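Local coordinates for breast cancer anti-estrogen resistance protein 1 (Mus musculus, PDB 5W93), which acts as a docking protein that coordinates tyrosine kinase-based signalling in cell adhesion and is implicated in cell migration, here as its C-terminal domain bound to a paxillin LD1 peptide, at residues Q9-Y14 against R129-L134; E16-N21 against V60-T65; L54-L59 against D88-I93; T65-A70 against Q78-S83; S83-D88 against G121-Q126. The protein carries 2 engineered substitutions. All coordinates share one frame; numbering follows the deposited sequence.

Overall arrangement
The chain is a four-helix bundle of helices 5-37, 42-69, 73-102 and 107-135, the C-terminal FAT-like domain of p130Cas. Interaction 1 joins the first helix to the last, near the chain termini. Interaction 2 joins the first two helices, inside the divergent helix-loop-helix region. Interactions 3 and 4 both join helices 42-69 and 73-102, with centres about 15 Å apart. Interaction 4 lies next to the loop between them. Interaction 5 joins the last two helices and shares Asp88 with interaction 3, about 8 Å away between centres. Interactions 1 and 3 are about 20 Å apart. The bound peptide reaches interaction 3 most, through helices 42-69 and 73-102.

Interaction 1: Q9-Y14 against R129-L134; sequences QLLLFY and RVLGQL
Leu11 packs against Leu131 and Leu134 in an apolar contact between the first and last helices of the four-helix bundle. It sits toward the end of the bundle that holds both chain termini. The bundle is the FAT-like C-terminal domain of p130Cas. The two helix segments run roughly antiparallel, at 147°, and their axes come within 9.1 Å. No hydrogen bond joins them; the contact is mostly leucine packing.

Leu11 is buried and its CB points at the facing helix. Its CG lies anti to the carbonyl carbon (chi1 -74°), and the branch splits its two methyls between two partners. CD2 lies 4.1 Å from CD2 of Leu131, where the two side chains cross at a slant. CD1 goes to the last turn of the facing segment.

Leu131 also turns to the other helices. It touches Leu66 of helix 42-69 and Val79 of helix 73-102. Through it the contact continues into the common core. Leu11 itself also meets Val75 and Ala135. Tyr14 adds little here: its ring leads away, to Ile62 and Thr65, and its carbonyl O only borders CD1 of Leu131.

At Leu134 the touching atoms lie close to the main chain. CD1 of Leu11 sits 3.8 Å from Leu134 CB and 3.7 Å from Leu134 O.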
# COMPACT_ATOMS: atom_id res chain seq x y z
N GLN A 9 2.05 -22.16 -9.34
CA GLN A 9 3.15 -22.18 -8.39
C GLN A 9 3.62 -20.76 -8.04
O GLN A 9 3.89 -20.45 -6.89
CB GLN A 9 4.31 -23.01 -8.94
CG GLN A 9 3.95 -24.48 -9.03
CD GLN A 9 3.54 -25.01 -7.67
OE1 GLN A 9 4.35 -25.01 -6.74
NE2 GLN A 9 2.28 -25.42 -7.53
N LEU A 10 3.72 -19.93 -9.06
CA LEU A 10 4.11 -18.55 -8.85
C LEU A 10 3.10 -17.84 -7.92
O LEU A 10 3.47 -17.12 -6.99
CB LEU A 10 4.21 -17.84 -10.20
CG LEU A 10 4.93 -16.52 -10.28
CD1 LEU A 10 6.39 -16.68 -9.86
CD2 LEU A 10 4.82 -16.00 -11.71
N LEU A 11 1.81 -18.06 -8.19
CA LEU A 11 0.76 -17.40 -7.44
C LEU A 11 0.73 -17.88 -5.99
O LEU A 11 0.60 -17.06 -5.08
CB LEU A 11 -0.60 -17.61 -8.10
CG LEU A 11 -0.86 -16.82 -9.38
CD1 LEU A 11 -2.11 -17.30 -10.11
CD2 LEU A 11 -0.98 -15.32 -9.06
N LEU A 12 0.86 -19.19 -5.76
CA LEU A 12 0.86 -19.71 -4.39
C LEU A 12 2.04 -19.16 -3.61
O LEU A 12 1.89 -18.78 -2.45
CB LEU A 12 0.90 -21.25 -4.37
CG LEU A 12 -0.39 -21.95 -4.80
CD1 LEU A 12 -0.15 -23.47 -4.90
CD2 LEU A 12 -1.52 -21.63 -3.82
N PHE A 13 3.20 -19.12 -4.24
CA PHE A 13 4.39 -18.55 -3.62
C PHE A 13 4.18 -17.07 -3.24
O PHE A 13 4.45 -16.66 -2.11
CB PHE A 13 5.59 -18.69 -4.55
CG PHE A 13 6.86 -18.16 -3.96
CD1 PHE A 13 7.59 -18.92 -3.05
CD2 PHE A 13 7.34 -16.91 -4.31
CE1 PHE A 13 8.75 -18.45 -2.50
CE2 PHE A 13 8.51 -16.42 -3.76
CZ PHE A 13 9.21 -17.19 -2.85
N TYR A 14 3.73 -16.25 -4.18
CA TYR A 14 3.63 -14.83 -3.87
C TYR A 14 2.41 -14.50 -3.00
O TYR A 14 2.41 -13.48 -2.31
CB TYR A 14 3.66 -13.99 -5.14
CG TYR A 14 5.10 -13.79 -5.55
CD1 TYR A 14 5.94 -12.97 -4.81
CD2 TYR A 14 5.65 -14.49 -6.61
CE1 TYR A 14 7.28 -12.81 -5.15
CE2 TYR A 14 6.99 -14.35 -6.95
CZ TYR A 14 7.80 -13.51 -6.22
OH TYR A 14 9.13 -13.37 -6.57
N ARG A 129 -6.80 -11.06 -1.42
CA ARG A 129 -7.95 -11.94 -1.67
C ARG A 129 -7.96 -12.45 -3.11
O ARG A 129 -8.13 -13.64 -3.38
CB ARG A 129 -9.26 -11.23 -1.34
CG ARG A 129 -10.41 -12.19 -1.02
CD ARG A 129 -11.73 -11.47 -0.78
NE ARG A 129 -12.58 -11.54 -1.95
CZ ARG A 129 -12.65 -10.60 -2.89
NH1 ARG A 129 -11.93 -9.50 -2.78
NH2 ARG A 129 -13.45 -10.76 -3.93
N VAL A 130 -7.77 -11.54 -4.05
CA VAL A 130 -7.72 -11.89 -5.47
C VAL A 130 -6.57 -12.85 -5.82
O VAL A 130 -6.75 -13.77 -6.63
CB VAL A 130 -7.62 -10.59 -6.30
CG1 VAL A 130 -7.18 -10.89 -7.72
CG2 VAL A 130 -8.97 -9.85 -6.27
N LEU A 131 -5.38 -12.64 -5.25
CA LEU A 131 -4.29 -13.61 -5.43
C LEU A 131 -4.69 -15.01 -5.00
O LEU A 131 -4.35 -15.99 -5.66
CB LEU A 131 -3.04 -13.19 -4.65
CG LEU A 131 -2.28 -11.96 -5.12
CD1 LEU A 131 -1.13 -11.68 -4.16
CD2 LEU A 131 -1.77 -12.19 -6.54
N GLY A 132 -5.40 -15.11 -3.88
CA GLY A 132 -5.83 -16.41 -3.38
C GLY A 132 -6.82 -17.05 -4.33
O GLY A 132 -6.81 -18.27 -4.53
N GLN A 133 -7.68 -16.22 -4.92
CA GLN A 133 -8.67 -16.64 -5.91
C GLN A 133 -8.04 -17.05 -7.22
O GLN A 133 -8.51 -17.96 -7.91
CB GLN A 133 -9.68 -15.51 -6.18
CG GLN A 133 -10.78 -15.38 -5.17
CD GLN A 133 -11.78 -14.30 -5.57
OE1 GLN A 133 -11.48 -13.45 -6.42
NE2 GLN A 133 -12.96 -14.33 -4.97
N LEU A 134 -6.97 -16.35 -7.59
CA LEU A 134 -6.29 -16.66 -8.83
C LEU A 134 -5.52 -17.96 -8.65
O LEU A 134 -5.43 -18.77 -9.57
CB LEU A 134 -5.35 -15.52 -9.25
CG LEU A 134 -6.09 -14.27 -9.77
CD1 LEU A 134 -5.11 -13.16 -10.12
CD2 LEU A 134 -6.96 -14.59 -10.98

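Interaction 2: E16-N21 against V60-T65; sequences EQAEAN and VFIGDT. Engineered in segment 16-21: Ala18 (natural residue Cys).
Helix segments 16-21 and 60-65 run nearly antiparallel, at 170°, with Ala18 and Ile62 closest, their CA atoms 7.3 Å apart. They belong to the first two helices of the four-helix bundle, within the divergent helix-loop-helix region.

Ile62 carries the contact. Its CB points at helix 5-37, and CG1 is anti to the carbonyl carbon (chi1 -72°). This sends CD1 across to the other backbone. There CD1 lies 3.8 Å from the backbone N of Ala18 and 4.5 Å from its CB. Ala18 is an engineered residue, cysteine in nature. Its methyl also touches Leu59 and, on helix 107-135, Leu131.

Asn21 borders the same methyl of Ile62 one turn further on. Other residues of segment 60-65 meet the bound peptide: Val60, Phe61 and Asp64 pack on its apolar side chains.

Gln17 lies at the rim, its chain extended beyond CG. CB of Gln17 is 4.0 Å from Ile62 CD1, and its OE1 rests 3.6 Å from Ile62 CG1.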
# COMPACT_ATOMS: atom_id res chain seq x y z
N GLU A 16 1.79 -16.34 -0.38
CA GLU A 16 2.45 -16.50 0.91
C GLU A 16 3.25 -15.26 1.29
O GLU A 16 3.21 -14.82 2.44
CB GLU A 16 3.34 -17.75 0.89
CG GLU A 16 4.26 -17.89 2.08
CD GLU A 16 5.56 -17.12 1.91
OE1 GLU A 16 6.25 -17.33 0.88
OE2 GLU A 16 5.86 -16.28 2.78
N GLN A 17 4.00 -14.70 0.34
CA GLN A 17 4.77 -13.48 0.57
C GLN A 17 3.86 -12.29 0.85
O GLN A 17 4.16 -11.45 1.70
CB GLN A 17 5.67 -13.16 -0.62
CG GLN A 17 7.13 -13.45 -0.39
CD GLN A 17 8.03 -12.59 -1.25
OE1 GLN A 17 7.60 -11.58 -1.83
NE2 GLN A 17 9.29 -12.99 -1.35
N ALA A 18 2.77 -12.20 0.10
CA ALA A 18 1.79 -11.13 0.32
C ALA A 18 1.22 -11.20 1.73
O ALA A 18 1.06 -10.18 2.39
CB ALA A 18 0.69 -11.22 -0.71
N GLU A 19 0.93 -12.42 2.21
CA GLU A 19 0.32 -12.60 3.53
C GLU A 19 1.27 -12.13 4.63
O GLU A 19 0.87 -11.41 5.54
CB GLU A 19 -0.11 -14.06 3.75
CG GLU A 19 -1.39 -14.42 2.99
CD GLU A 19 -1.73 -15.91 3.00
OE1 GLU A 19 -0.90 -16.72 3.45
OE2 GLU A 19 -2.84 -16.27 2.54
N ALA A 20 2.53 -12.51 4.51
CA ALA A 20 3.58 -12.01 5.40
C ALA A 20 3.71 -10.48 5.38
O ALA A 20 3.78 -9.83 6.43
CB ALA A 20 4.90 -12.63 5.05
N ASN A 21 3.76 -9.88 4.19
CA ASN A 21 3.90 -8.42 4.09
C ASN A 21 2.66 -7.67 4.59
O ASN A 21 2.76 -6.53 5.04
CB ASN A 21 4.19 -8.00 2.65
CG ASN A 21 5.63 -8.22 2.27
OD1 ASN A 21 5.93 -8.90 1.29
ND2 ASN A 21 6.54 -7.63 3.03
N VAL A 60 3.09 -3.62 -3.80
CA VAL A 60 3.21 -3.15 -5.16
C VAL A 60 4.31 -3.94 -5.90
O VAL A 60 4.11 -4.40 -7.01
CB VAL A 60 3.55 -1.65 -5.23
CG1 VAL A 60 3.77 -1.24 -6.70
CG2 VAL A 60 2.44 -0.81 -4.59
N PHE A 61 5.46 -4.07 -5.25
CA PHE A 61 6.60 -4.78 -5.82
C PHE A 61 6.27 -6.24 -6.12
O PHE A 61 6.62 -6.75 -7.19
CB PHE A 61 7.80 -4.69 -4.87
CG PHE A 61 9.06 -5.32 -5.41
CD1 PHE A 61 9.84 -4.65 -6.35
CD2 PHE A 61 9.48 -6.56 -4.96
CE1 PHE A 61 11.01 -5.22 -6.85
CE2 PHE A 61 10.65 -7.14 -5.44
CZ PHE A 61 11.42 -6.47 -6.39
N ILE A 62 5.59 -6.91 -5.20
CA ILE A 62 5.09 -8.26 -5.47
C ILE A 62 4.19 -8.28 -6.71
O ILE A 62 4.32 -9.14 -7.59
CB ILE A 62 4.33 -8.83 -4.26
CG1 ILE A 62 5.32 -9.19 -3.14
CG2 ILE A 62 3.51 -10.06 -4.68
CD1 ILE A 62 4.65 -9.42 -1.78
N GLY A 63 3.27 -7.33 -6.80
CA GLY A 63 2.43 -7.25 -7.97
C GLY A 63 3.24 -7.07 -9.24
O GLY A 63 2.97 -7.71 -10.26
N ASP A 64 4.24 -6.20 -9.18
CA ASP A 64 5.11 -5.94 -10.32
C ASP A 64 5.87 -7.19 -10.78
O ASP A 64 5.96 -7.50 -11.97
CB ASP A 64 6.10 -4.84 -9.95
CG ASP A 64 6.74 -4.23 -11.15
OD1 ASP A 64 6.08 -3.42 -11.83
OD2 ASP A 64 7.91 -4.56 -11.42
N THR A 65 6.43 -7.89 -9.80
CA THR A 65 7.20 -9.11 -10.03
C THR A 65 6.31 -10.21 -10.61
O THR A 65 6.67 -10.88 -11.58
CB THR A 65 7.83 -9.60 -8.73
OG1 THR A 65 8.75 -8.62 -8.25
CG2 THR A 65 8.58 -10.94 -8.94

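Interaction 3: L54-L59 against D88-I93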
# COMPACT_ATOMS: atom_id res chain seq x y z
N LEU A 54 6.21 2.64 2.86
CA LEU A 54 7.26 1.65 2.70
C LEU A 54 6.73 0.21 2.77
O LEU A 54 7.09 -0.63 1.95
CB LEU A 54 8.33 1.92 3.76
CG LEU A 54 9.11 0.86 4.51
CD1 LEU A 54 10.15 0.22 3.59
CD2 LEU A 54 9.76 1.59 5.65
N SER A 55 5.85 -0.07 3.72
CA SER A 55 5.36 -1.43 3.90
C SER A 55 4.36 -1.83 2.79
O SER A 55 4.40 -2.95 2.29
CB SER A 55 4.74 -1.59 5.30
OG SER A 55 3.58 -0.79 5.44
N ALA A 56 3.49 -0.91 2.38
CA ALA A 56 2.60 -1.19 1.25
C ALA A 56 3.35 -1.32 -0.08
O ALA A 56 2.92 -2.06 -0.97
CB ALA A 56 1.52 -0.11 1.13
N HIS A 57 4.46 -0.59 -0.22
CA HIS A 57 5.22 -0.64 -1.46
C HIS A 57 5.74 -2.08 -1.69
O HIS A 57 5.91 -2.52 -2.83
CB HIS A 57 6.39 0.36 -1.44
CG HIS A 57 7.03 0.56 -2.77
ND1 HIS A 57 8.04 -0.25 -3.24
CD2 HIS A 57 6.82 1.49 -3.74
CE1 HIS A 57 8.41 0.15 -4.44
NE2 HIS A 57 7.70 1.22 -4.76
N LYS A 58 5.97 -2.81 -0.61
CA LYS A 58 6.34 -4.22 -0.71
C LYS A 58 5.29 -5.00 -1.51
O LYS A 58 5.63 -5.89 -2.29
CB LYS A 58 6.50 -4.84 0.69
CG LYS A 58 7.44 -4.05 1.62
CD LYS A 58 8.91 -4.29 1.32
CE LYS A 58 9.81 -3.18 1.90
NZ LYS A 58 9.64 -1.88 1.16
N LEU A 59 4.01 -4.65 -1.34
CA LEU A 59 2.96 -5.33 -2.08
C LEU A 59 2.88 -4.91 -3.53
O LEU A 59 2.62 -5.74 -4.41
CB LEU A 59 1.60 -5.10 -1.42
CG LEU A 59 1.44 -5.78 -0.06
CD1 LEU A 59 0.23 -5.19 0.59
CD2 LEU A 59 1.29 -7.29 -0.23
N ASP A 88 -1.07 4.35 -7.19
CA ASP A 88 -1.86 5.59 -7.19
C ASP A 88 -2.19 6.04 -5.76
O ASP A 88 -2.07 7.22 -5.42
CB ASP A 88 -3.15 5.39 -7.98
CG ASP A 88 -2.94 5.55 -9.47
OD1 ASP A 88 -1.77 5.66 -9.89
OD2 ASP A 88 -3.94 5.56 -10.22
N LEU A 89 -2.60 5.09 -4.92
CA LEU A 89 -2.93 5.39 -3.53
C LEU A 89 -1.71 5.83 -2.71
O LEU A 89 -1.82 6.71 -1.84
CB LEU A 89 -3.61 4.20 -2.89
CG LEU A 89 -4.97 3.79 -3.45
CD1 LEU A 89 -5.43 2.48 -2.82
CD2 LEU A 89 -6.01 4.89 -3.25
N LEU A 90 -0.54 5.24 -2.97
CA LEU A 90 0.68 5.70 -2.32
C LEU A 90 0.97 7.17 -2.64
O LEU A 90 1.36 7.91 -1.75
CB LEU A 90 1.89 4.83 -2.70
CG LEU A 90 1.85 3.36 -2.23
CD1 LEU A 90 3.21 2.69 -2.36
CD2 LEU A 90 1.35 3.27 -0.81
N ARG A 91 0.79 7.58 -3.89
CA ARG A 91 0.98 9.00 -4.24
C ARG A 91 -0.06 9.87 -3.54
O ARG A 91 0.25 10.98 -3.09
CB ARG A 91 0.90 9.22 -5.76
CG ARG A 91 2.11 8.68 -6.50
CD ARG A 91 2.07 9.04 -7.98
NE ARG A 91 1.02 8.33 -8.71
CZ ARG A 91 1.23 7.21 -9.40
NH1 ARG A 91 2.45 6.68 -9.44
NH2 ARG A 91 0.23 6.61 -10.03
N GLY A 92 -1.29 9.36 -3.44
CA GLY A 92 -2.35 10.03 -2.71
C GLY A 92 -2.00 10.21 -1.24
O GLY A 92 -2.30 11.26 -0.64
N ILE A 93 -1.39 9.20 -0.64
CA ILE A 93 -0.95 9.30 0.74
C ILE A 93 0.19 10.33 0.89
O ILE A 93 0.19 11.11 1.85
CB ILE A 93 -0.53 7.93 1.28
CG1 ILE A 93 -1.77 7.03 1.35
CG2 ILE A 93 0.11 8.07 2.66
CD1 ILE A 93 -1.46 5.60 1.58
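Leu90 reaches from helix 73-102 into the face of helix 42-69 made by Ala56 and His57. Its CB points toward that helix and starts the side chain across the gap. CG lies anti to the carbonyl carbon (chi1 -65°), which carries the branch forward. The two methyls then part, each to its own neighbour.

CD2 meets the methyl of Ala56, with Leu90 CD2 3.9 Å from Ala56 CB. This is a plain apolar contact between buried groups. Leu120 of helix 107-135 also touches Ala56 and Ile93.

CD1 goes to His57. It lies 4.0 Å from His57 CB and also 4.0 Å from the ring atom His57 CD2. The methyl comes to the ring at its edge, near the ring plane, not over a face. The two side chains cross at about a right angle. No hydrogen bond links the segments.

The polar end of the ring has a partner on the bound peptide: NE2 of His57 is hydrogen-bonded to the peptide backbone. Leu90 and His57 also pack on apolar side chains of the peptide. Arg91, on the same turn as Leu90, forms a salt bridge through NH1 with an acidic side chain of the peptide.

The contact is thus both core packing of a FAT-like four-helix bundle and part of the groove between two helices where the paxillin LD1 peptide binds.

Interaction 4: T65-A70 against Q78-S83; sequences TLSRQA and QVTHYS
Ser67 and Val79 meet closely, with Ser67 CB 3.4 Å from Val79 CG2, tighter than usual carbon contact. Ser67 CB also lies 3.3 Å from OG1 of Thr80. Val79 divides its two methyls: CG2 goes to Ser67, while CG1 lies 4.1 Å from CD1 of Leu66. The side chains of Leu66 and Val79 cross at about a right angle.

One water bridges the two hydroxyls. It is 2.7 Å from Ser67 OG and donates to Thr80 OG1 at 2.9 Å. The hydroxyls also have partners in their own helices. Ser67 OG sits between the backbone N and the carbonyl carbon (chi1 73°), turned back to bond Asp64 O. Thr80 OG1 bonds Arg76 O.

Ser83 OG also bonds within its own helix, to Val79 O at 3.1 Å, from above the carbonyl plane. Ser83 N uses that oxygen too.

NH1 of Arg76 bonds the carbonyls of Arg68 and Ala70 where the chain turns between the helices. The two helix segments run at 149° with axes 8.7 Å apart, as an antiparallel helical hairpin of the bundle. Leu66 touches Leu10 and Tyr14 of helix 5-37, and Tyr82 touches Val130 of helix 107-135, so all four helices meet here.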
# COMPACT_ATOMS: atom_id res chain seq x y z
N THR A 65 6.43 -7.89 -9.80
CA THR A 65 7.20 -9.11 -10.03
C THR A 65 6.31 -10.21 -10.61
O THR A 65 6.67 -10.88 -11.58
CB THR A 65 7.83 -9.60 -8.73
OG1 THR A 65 8.75 -8.62 -8.25
CG2 THR A 65 8.58 -10.94 -8.94
N LEU A 66 5.13 -10.38 -10.01
CA LEU A 66 4.15 -11.35 -10.48
C LEU A 66 3.66 -11.08 -11.90
O LEU A 66 3.59 -11.98 -12.73
CB LEU A 66 2.94 -11.36 -9.55
CG LEU A 66 2.70 -12.51 -8.61
CD1 LEU A 66 1.33 -12.30 -8.03
CD2 LEU A 66 2.79 -13.83 -9.37
N SER A 67 3.29 -9.83 -12.16
CA SER A 67 2.73 -9.43 -13.45
C SER A 67 3.71 -9.61 -14.58
O SER A 67 3.33 -9.93 -15.71
CB SER A 67 2.27 -7.96 -13.41
OG SER A 67 3.38 -7.08 -13.42
N ARG A 68 4.99 -9.40 -14.29
CA ARG A 68 6.00 -9.51 -15.32
C ARG A 68 6.24 -10.96 -15.74
O ARG A 68 6.66 -11.23 -16.86
CB ARG A 68 7.31 -8.88 -14.84
CG ARG A 68 7.28 -7.36 -14.90
CD ARG A 68 8.68 -6.80 -15.04
NE ARG A 68 9.38 -6.74 -13.76
CZ ARG A 68 10.70 -6.60 -13.64
NH1 ARG A 68 11.47 -6.52 -14.72
NH2 ARG A 68 11.25 -6.54 -12.44
N GLN A 69 5.96 -11.90 -14.83
CA GLN A 69 6.33 -13.29 -15.04
C GLN A 69 5.15 -14.24 -15.23
O GLN A 69 5.34 -15.42 -15.56
CB GLN A 69 7.16 -13.78 -13.86
CG GLN A 69 8.47 -13.06 -13.69
CD GLN A 69 9.22 -13.58 -12.50
OE1 GLN A 69 9.03 -13.10 -11.38
NE2 GLN A 69 10.04 -14.59 -12.72
N ALA A 70 3.94 -13.75 -15.01
CA ALA A 70 2.76 -14.59 -15.18
C ALA A 70 2.48 -14.78 -16.67
O ALA A 70 2.67 -13.86 -17.47
CB ALA A 70 1.57 -13.96 -14.48
N GLN A 78 -5.23 -8.58 -13.83
CA GLN A 78 -5.61 -8.33 -12.45
C GLN A 78 -4.44 -7.79 -11.61
O GLN A 78 -4.60 -6.81 -10.90
CB GLN A 78 -6.16 -9.61 -11.82
CG GLN A 78 -7.54 -10.02 -12.34
CD GLN A 78 -8.66 -9.24 -11.70
OE1 GLN A 78 -8.52 -8.73 -10.58
NE2 GLN A 78 -9.79 -9.12 -12.40
N VAL A 79 -3.28 -8.43 -11.67
CA VAL A 79 -2.20 -8.02 -10.77
C VAL A 79 -1.67 -6.65 -11.20
O VAL A 79 -1.36 -5.81 -10.36
CB VAL A 79 -1.06 -9.08 -10.69
CG1 VAL A 79 -1.62 -10.41 -10.18
CG2 VAL A 79 -0.47 -9.31 -12.03
N THR A 80 -1.61 -6.39 -12.50
CA THR A 80 -1.21 -5.05 -12.95
C THR A 80 -2.23 -3.98 -12.50
O THR A 80 -1.85 -2.88 -12.11
CB THR A 80 -1.02 -5.02 -14.48
OG1 THR A 80 0.12 -5.82 -14.83
CG2 THR A 80 -0.79 -3.59 -14.98
N HIS A 81 -3.52 -4.30 -12.55
CA HIS A 81 -4.53 -3.41 -11.98
C HIS A 81 -4.22 -3.03 -10.53
O HIS A 81 -4.17 -1.87 -10.18
CB HIS A 81 -5.93 -4.03 -12.02
CG HIS A 81 -6.94 -3.28 -11.21
ND1 HIS A 81 -7.60 -2.16 -11.68
CD2 HIS A 81 -7.38 -3.46 -9.93
CE1 HIS A 81 -8.40 -1.69 -10.74
NE2 HIS A 81 -8.29 -2.46 -9.67
N TYR A 82 -4.01 -4.04 -9.68
CA TYR A 82 -3.77 -3.76 -8.27
C TYR A 82 -2.43 -3.07 -8.06
O TYR A 82 -2.33 -2.18 -7.22
CB TYR A 82 -3.89 -5.04 -7.41
CG TYR A 82 -5.35 -5.36 -7.19
CD1 TYR A 82 -6.11 -4.59 -6.30
CD2 TYR A 82 -5.99 -6.34 -7.93
CE1 TYR A 82 -7.47 -4.82 -6.14
CE2 TYR A 82 -7.36 -6.57 -7.78
CZ TYR A 82 -8.09 -5.81 -6.88
OH TYR A 82 -9.43 -6.03 -6.71
N SER A 83 -1.40 -3.44 -8.82
CA SER A 83 -0.14 -2.71 -8.70
C SER A 83 -0.32 -1.22 -9.03
O SER A 83 0.19 -0.36 -8.31
CB SER A 83 0.94 -3.32 -9.61
OG SER A 83 1.25 -4.65 -9.20
O HOH W 1 2.47 -4.59 -13.59

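Interaction 5: S83-D88 against G121-Q126. Engineered in segment 83-88: Ser87 (natural residue Cys).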
# COMPACT_ATOMS: atom_id res chain seq x y z
N SER A 83 -1.40 -3.44 -8.82
CA SER A 83 -0.14 -2.71 -8.70
C SER A 83 -0.32 -1.22 -9.03
O SER A 83 0.19 -0.36 -8.31
CB SER A 83 0.94 -3.32 -9.61
OG SER A 83 1.25 -4.65 -9.20
N ASN A 84 -1.02 -0.91 -10.13
CA ASN A 84 -1.32 0.48 -10.48
C ASN A 84 -2.19 1.20 -9.44
O ASN A 84 -1.92 2.33 -9.08
CB ASN A 84 -2.01 0.55 -11.84
CG ASN A 84 -1.04 0.40 -13.01
OD1 ASN A 84 0.18 0.53 -12.86
ND2 ASN A 84 -1.59 0.13 -14.19
N LEU A 85 -3.24 0.52 -8.97
CA LEU A 85 -4.13 1.09 -7.97
C LEU A 85 -3.38 1.42 -6.68
O LEU A 85 -3.48 2.54 -6.16
CB LEU A 85 -5.30 0.15 -7.68
CG LEU A 85 -6.23 0.64 -6.57
CD1 LEU A 85 -6.95 1.93 -6.99
CD2 LEU A 85 -7.22 -0.45 -6.14
N LEU A 86 -2.61 0.45 -6.17
CA LEU A 86 -1.83 0.68 -4.95
C LEU A 86 -0.80 1.81 -5.15
O LEU A 86 -0.58 2.62 -4.26
CB LEU A 86 -1.14 -0.61 -4.47
CG LEU A 86 -2.09 -1.78 -4.15
CD1 LEU A 86 -1.36 -3.05 -3.69
CD2 LEU A 86 -3.17 -1.40 -3.15
N SER A 87 -0.18 1.85 -6.32
CA SER A 87 0.79 2.92 -6.61
C SER A 87 0.12 4.29 -6.61
O SER A 87 0.67 5.27 -6.10
CB SER A 87 1.49 2.69 -7.94
OG SER A 87 2.32 1.54 -7.85
N ASP A 88 -1.07 4.35 -7.19
CA ASP A 88 -1.86 5.59 -7.19
C ASP A 88 -2.19 6.04 -5.76
O ASP A 88 -2.07 7.22 -5.42
CB ASP A 88 -3.15 5.39 -7.98
CG ASP A 88 -2.94 5.55 -9.47
OD1 ASP A 88 -1.77 5.66 -9.89
OD2 ASP A 88 -3.94 5.56 -10.22
N GLY A 121 -5.54 0.34 2.92
CA GLY A 121 -5.78 -0.88 3.69
C GLY A 121 -6.78 -1.84 3.04
O GLY A 121 -6.53 -3.04 2.91
N HIS A 122 -7.92 -1.29 2.65
CA HIS A 122 -8.94 -2.06 1.96
C HIS A 122 -8.44 -2.64 0.64
O HIS A 122 -8.67 -3.82 0.34
CB HIS A 122 -10.17 -1.17 1.72
CG HIS A 122 -10.89 -1.47 0.46
ND1 HIS A 122 -11.78 -2.53 0.33
CD2 HIS A 122 -10.89 -0.86 -0.75
CE1 HIS A 122 -12.29 -2.54 -0.88
NE2 HIS A 122 -11.76 -1.53 -1.57
N SER A 123 -7.75 -1.83 -0.16
CA SER A 123 -7.35 -2.25 -1.49
C SER A 123 -6.25 -3.32 -1.42
O SER A 123 -6.20 -4.20 -2.28
CB SER A 123 -6.86 -1.05 -2.32
OG SER A 123 -7.93 -0.16 -2.61
N THR A 124 -5.39 -3.25 -0.41
CA THR A 124 -4.34 -4.26 -0.26
C THR A 124 -4.91 -5.61 0.21
O THR A 124 -4.46 -6.68 -0.22
CB THR A 124 -3.24 -3.80 0.74
OG1 THR A 124 -3.80 -3.54 2.03
CG2 THR A 124 -2.51 -2.54 0.21
N GLN A 125 -5.90 -5.56 1.08
CA GLN A 125 -6.61 -6.76 1.50
C GLN A 125 -7.31 -7.41 0.32
O GLN A 125 -7.34 -8.63 0.19
CB GLN A 125 -7.64 -6.45 2.59
CG GLN A 125 -7.02 -6.12 3.92
CD GLN A 125 -6.26 -7.28 4.51
OE1 GLN A 125 -6.65 -8.45 4.36
NE2 GLN A 125 -5.15 -6.98 5.17
N GLN A 126 -7.87 -6.56 -0.54
CA GLN A 126 -8.56 -7.02 -1.74
C GLN A 126 -7.58 -7.65 -2.73
O GLN A 126 -7.88 -8.70 -3.32
CB GLN A 126 -9.29 -5.84 -2.37
CG GLN A 126 -10.24 -6.20 -3.44
CD GLN A 126 -11.19 -5.09 -3.70
OE1 GLN A 126 -10.89 -4.18 -4.46
NE2 GLN A 126 -12.34 -5.13 -3.04
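Leu86 overlaps Thr124, its two methyls gathered about the Thr124 methyl. CD2 of Leu86 lies 3.6 Å from Thr124 CG2, and CD1 lies 4.1 Å from the same atom. The side chains cross at about a right angle. Leu86 CD2 also rests 3.8 Å from Ser123 CB, so this methyl sits against two successive residues of helix 107-135.

Leu85 meets Ser123. Its CG is anti to the backbone N (chi1 176°), and its CD2 comes 3.6 Å from Ser123 OG. That hydroxyl is bonded to Glu119 O, one turn back in its own helix. The leucine methyl only packs against it.

The two segments belong to the last two helices of the four-helix bundle, antiparallel at 162° with axes 10.2 Å apart. Leu86 also touches Leu120 and Phe127 of helix 107-135 and Val60 of helix 42-69. Thr124 touches Leu59 of helix 42-69 and Leu25 of helix 5-37.

Ser87, an engineered residue that is cysteine in nature, lies on another side of helix 73-102. It packs on Val60 and on an apolar side chain of the bound peptide. Its OG bonds Ser83 O at 2.9 Å, and Ser87 N reaches that oxygen from the opposite face of the carbonyl plane.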